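Local coordinates for trafficking protein particle complex subunit 3 (Naegleria fowleri, PDB 6AQ3) that probably acts as the Bet3-like subunit of the TRAPP vesicle-tethering complex, holding a covalently attached palmitate in its fold, at residues Y143-I146 against I147-V150; M33-G36 against S37-T40. All coordinates share one frame; numbering follows the deposited sequence.

Interaction 1: residues Y143-I146 against I147-V150; sequences YSNI and ICGV. With PLM (palmitic acid), chain N.
Ser144 O receives the N-H of Ile147 in a 2.9 Å bond that is nearly straight at the hydrogen (167°). This bond spans three residues, as does the weak one from Cys148 N to Asn145 O; with Val150 N bound to Ile146 O the spacing grows to the four residues of a regular alpha-helix. The segment thus illustrates how a loop winds into a helix. The side chain of Ile147 doubles back over the same junction. Its CG1 lies beside its own backbone N and comes within 3.4 Å of Ser144 O, and the extended chain carries CD1 to 4.0 Å from Ser144 CB. A turn later, Val150 splits its branches between two tasks: CG2 is pressed to 3.2 Å from Ile146 O, while CG1, anti to the backbone N (chi1 177°), packs 3.7 Å from C9 of the palmitic acid. Ile146 CG2 meets the terminal CG of that lipid at 3.8 Å, and Ile147 CG1 lies 4.0 Å from its CE. Ile146, Ile147 and Val150, at the start of the helix, therefore line the distal half of the acyl chain, consistent with the lipid channel of Bet3 proteins. Another flank is more polar: Asn145 OD1 comes to 3.7 Å from Cys148 SG, while its ND2 is hydrogen-bonded to Asn53 O. Here Cys148 packs on Cys164 and Tyr166 of strand 160-168, whereas Ile146 faces Met63 of helix 49-75 and Tyr35 of helix 25-42, so the turn is wedged between sheet and helices.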
loop_
_atom_site.group_PDB
_atom_site.type_symbol
_atom_site.label_atom_id
_atom_site.label_comp_id
_atom_site.label_asym_id
_atom_site.label_seq_id
_atom_site.Cartn_x
_atom_site.Cartn_y
_atom_site.Cartn_z
ATOM N N TYR C 143 2.408 0.277 14.889
ATOM C CA TYR C 143 1.589 0.227 13.684
ATOM C C TYR C 143 2.406 0.413 12.407
ATOM O O TYR C 143 2.151 -0.260 11.403
ATOM C CB TYR C 143 0.508 1.301 13.779
ATOM C CG TYR C 143 -0.512 1.234 12.668
ATOM C CD1 TYR C 143 -1.621 0.397 12.758
ATOM C CD2 TYR C 143 -0.346 1.987 11.520
ATOM C CE1 TYR C 143 -2.568 0.337 11.724
ATOM C CE2 TYR C 143 -1.253 1.931 10.507
ATOM C CZ TYR C 143 -2.360 1.106 10.606
ATOM O OH TYR C 143 -3.237 1.069 9.561
ATOM N N SER C 144 3.390 1.318 12.425
ATOM C CA SER C 144 4.198 1.656 11.256
ATOM C C SER C 144 5.560 0.968 11.231
ATOM O O SER C 144 6.481 1.477 10.582
ATOM C CB SER C 144 4.421 3.159 11.182
ATOM O OG SER C 144 3.206 3.827 11.009
ATOM N N ASN C 145 5.690 -0.208 11.858
ATOM C CA ASN C 145 7.005 -0.824 12.007
ATOM C C ASN C 145 7.647 -1.165 10.671
ATOM O O ASN C 145 8.882 -1.283 10.600
ATOM C CB ASN C 145 6.915 -2.085 12.857
ATOM C CG ASN C 145 8.110 -2.231 13.791
ATOM O OD1 ASN C 145 8.703 -1.233 14.195
ATOM N ND2 ASN C 145 8.444 -3.470 14.165
ATOM N N ILE C 146 6.845 -1.277 9.606
ATOM C CA ILE C 146 7.387 -1.508 8.272
ATOM C C ILE C 146 8.462 -0.477 7.922
ATOM O O ILE C 146 9.362 -0.761 7.125
ATOM C CB ILE C 146 6.244 -1.516 7.245
ATOM C CG1 ILE C 146 6.712 -2.137 5.934
ATOM C CG2 ILE C 146 5.761 -0.094 6.982
ATOM C CD1 ILE C 146 5.566 -2.596 5.059
ATOM N N ILE C 147 8.379 0.734 8.491
ATOM C CA ILE C 147 9.381 1.767 8.215
ATOM C C ILE C 147 10.760 1.337 8.706
ATOM O O ILE C 147 11.775 1.578 8.039
ATOM C CB ILE C 147 8.958 3.120 8.833
ATOM C CG1 ILE C 147 7.634 3.604 8.221
ATOM C CG2 ILE C 147 10.041 4.202 8.602
ATOM C CD1 ILE C 147 7.146 4.921 8.788
ATOM N N CYS C 148 10.829 0.712 9.880
ATOM C CA CYS C 148 12.127 0.304 10.401
ATOM C C CYS C 148 12.802 -0.706 9.483
ATOM O O CYS C 148 14.018 -0.628 9.241
ATOM C CB CYS C 148 11.970 -0.271 11.806
ATOM S SG CYS C 148 11.397 0.948 12.993
ATOM N N GLY C 149 12.026 -1.651 8.947
ATOM C CA GLY C 149 12.595 -2.648 8.055
ATOM C C GLY C 149 13.105 -2.043 6.768
ATOM O O GLY C 149 14.168 -2.431 6.264
ATOM N N VAL C 150 12.363 -1.076 6.219
ATOM C CA VAL C 150 12.812 -0.399 5.004
ATOM C C VAL C 150 14.177 0.241 5.223
ATOM O O VAL C 150 15.064 0.160 4.364
ATOM C CB VAL C 150 11.751 0.622 4.550
ATOM C CG1 VAL C 150 12.224 1.400 3.315
ATOM C CG2 VAL C 150 10.473 -0.126 4.202
HETATM C C1 PLM N . 23.133 6.390 1.871
HETATM O O2 PLM N . 23.505 6.107 3.046
HETATM C C2 PLM N . 21.590 6.763 1.523
HETATM C C3 PLM N . 20.506 6.449 2.575
HETATM C C4 PLM N . 19.492 5.372 2.142
HETATM C C5 PLM N . 18.016 5.843 2.060
HETATM C C6 PLM N . 16.985 4.723 2.347
HETATM C C7 PLM N . 15.501 5.130 2.177
HETATM C C8 PLM N . 14.604 4.801 3.398
HETATM C C9 PLM N . 13.092 4.978 3.120
HETATM C CA PLM N . 12.223 5.267 4.383
HETATM C CB PLM N . 10.704 5.379 4.098
HETATM C CC PLM N . 9.907 4.086 4.409
HETATM C CD PLM N . 8.593 3.958 3.608
HETATM C CE PLM N . 7.518 3.048 4.255
HETATM C CF PLM N . 6.458 2.547 3.243
HETATM C CG PLM N . 5.160 2.029 3.886
#

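Interaction 2: residues M33-G36 against S37-T40; sequences MTYG and SLVT
The phenol ring of Tyr35 carries Val39 CG2 over one face, a CH-pi contact with the methyl 3.9 Å from the ring centroid and 20° off its normal, displaced toward the rim. Leu38 CD2 approaches the ring obliquely instead, 4.2 Å from Tyr35 CD1. With CG anti to its backbone N (chi1 -178°), the tyrosine brings its ring above the following turn. The ordinary four-residue helix bonds run through the same stretch, among them Val39 N to Tyr35 O at 3.0 Å. Two carbonyls of this helix are gripped twice. Met33 O accepts from Ser37 N at 2.9 Å and from Ser37 OG at 3.0 Å, the two donors arriving from opposite faces of the carbonyl plane. Gly36 O repeats the pattern, with Thr40 N and Thr40 OG1 each 2.9 Å away; here the hydroxyl sits above the carbonyl plane. Setting OG1 beside the backbone N of Thr40 (chi1 -66°) is what permits the double grip. Met33, Thr34, Tyr35 and Leu38 also pack against the second subunit, where Met33 touches Met63 and Leu38 touches Gln41 of that neighbouring chain. In chemical terms the helix is divided: Ser37 and Thr40 fold their hydroxyls back onto its own backbone, satisfying polar groups locally, while Met33, Tyr35, Leu38 and Val39 are given mainly to packing within the chain and across the dimer, with the Tyr35 hydroxyl bonded to Tyr143 O.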
loop_
_atom_site.group_PDB
_atom_site.type_symbol
_atom_site.label_atom_id
_atom_site.label_comp_id
_atom_site.label_asym_id
_atom_site.label_seq_id
_atom_site.Cartn_x
_atom_site.Cartn_y
_atom_site.Cartn_z
ATOM N N MET C 33 -4.273 3.136 3.196
ATOM C CA MET C 33 -5.380 2.194 3.363
ATOM C C MET C 33 -4.969 0.759 3.040
ATOM O O MET C 33 -5.411 -0.183 3.711
ATOM C CB MET C 33 -6.590 2.618 2.526
ATOM C CG MET C 33 -7.300 3.845 3.065
ATOM S SD MET C 33 -8.794 4.272 2.124
ATOM C CE MET C 33 -8.154 5.009 0.623
ATOM N N THR C 34 -4.137 0.566 2.020
ATOM C CA THR C 34 -3.656 -0.774 1.719
ATOM C C THR C 34 -2.835 -1.318 2.883
ATOM O O THR C 34 -3.043 -2.451 3.324
ATOM C CB THR C 34 -2.824 -0.763 0.437
ATOM O OG1 THR C 34 -3.618 -0.256 -0.641
ATOM C CG2 THR C 34 -2.335 -2.161 0.100
ATOM N N TYR C 35 -1.893 -0.515 3.388
ATOM C CA TYR C 35 -1.115 -0.902 4.561
ATOM C C TYR C 35 -2.024 -1.151 5.754
ATOM O O TYR C 35 -1.850 -2.140 6.478
ATOM C CB TYR C 35 -0.071 0.178 4.886
ATOM C CG TYR C 35 0.822 -0.177 6.066
ATOM C CD1 TYR C 35 1.700 -1.258 5.985
ATOM C CD2 TYR C 35 0.794 0.552 7.244
ATOM C CE1 TYR C 35 2.510 -1.608 7.040
ATOM C CE2 TYR C 35 1.615 0.210 8.319
ATOM C CZ TYR C 35 2.478 -0.879 8.201
ATOM O OH TYR C 35 3.304 -1.261 9.241
ATOM N N GLY C 36 -3.037 -0.290 5.935
ATOM C CA GLY C 36 -3.980 -0.480 7.031
ATOM C C GLY C 36 -4.720 -1.802 6.967
ATOM O O GLY C 36 -4.935 -2.449 7.998
ATOM N N SER C 37 -5.099 -2.237 5.754
ATOM C CA SER C 37 -5.716 -3.555 5.608
ATOM C C SER C 37 -4.746 -4.667 6.008
ATOM O O SER C 37 -5.170 -5.719 6.498
ATOM C CB SER C 37 -6.185 -3.782 4.169
ATOM O OG SER C 37 -6.984 -2.716 3.697
ATOM N N LEU C 38 -3.452 -4.479 5.742
ATOM C CA LEU C 38 -2.454 -5.467 6.143
ATOM C C LEU C 38 -2.364 -5.563 7.664
ATOM O O LEU C 38 -2.448 -6.661 8.227
ATOM C CB LEU C 38 -1.093 -5.121 5.528
ATOM C CG LEU C 38 0.138 -5.899 6.036
ATOM C CD1 LEU C 38 0.004 -7.416 5.820
ATOM C CD2 LEU C 38 1.379 -5.392 5.352
ATOM N N VAL C 39 -2.198 -4.423 8.349
ATOM C CA VAL C 39 -2.096 -4.450 9.814
ATOM C C VAL C 39 -3.372 -5.014 10.412
ATOM O O VAL C 39 -3.330 -5.850 11.323
ATOM C CB VAL C 39 -1.802 -3.049 10.370
ATOM C CG1 VAL C 39 -1.658 -3.099 11.882
ATOM C CG2 VAL C 39 -0.576 -2.436 9.703
ATOM N N THR C 40 -4.527 -4.614 9.863
ATOM C CA THR C 40 -5.811 -5.116 10.347
ATOM C C THR C 40 -5.891 -6.626 10.214
ATOM O O THR C 40 -6.305 -7.316 11.148
ATOM C CB THR C 40 -6.954 -4.448 9.581
ATOM O OG1 THR C 40 -6.974 -3.050 9.899
ATOM C CG2 THR C 40 -8.334 -5.097 9.932
#

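In the fold
From the N terminus the chain first makes interaction 2, wholly within helix 25-42, and much later interaction 1, at the passage from the loop after helix 134-138 into helix 146-157. Each joins consecutive residues, so neither closes a long loop; they follow in series, without nesting or crossing. What brings them together is tertiary contact. Besides the polar tie between Tyr35 and Tyr143, Ile146 CG2 packs 3.5 Å from Tyr35 OH, and the packing of Tyr143 CE1 on Val39 CG1 (3.6 Å) lies beside it. Helix 25-42, which faces the second subunit, is thereby joined to the loop leading into helix 146-157, whose first turns line a palmitic acid.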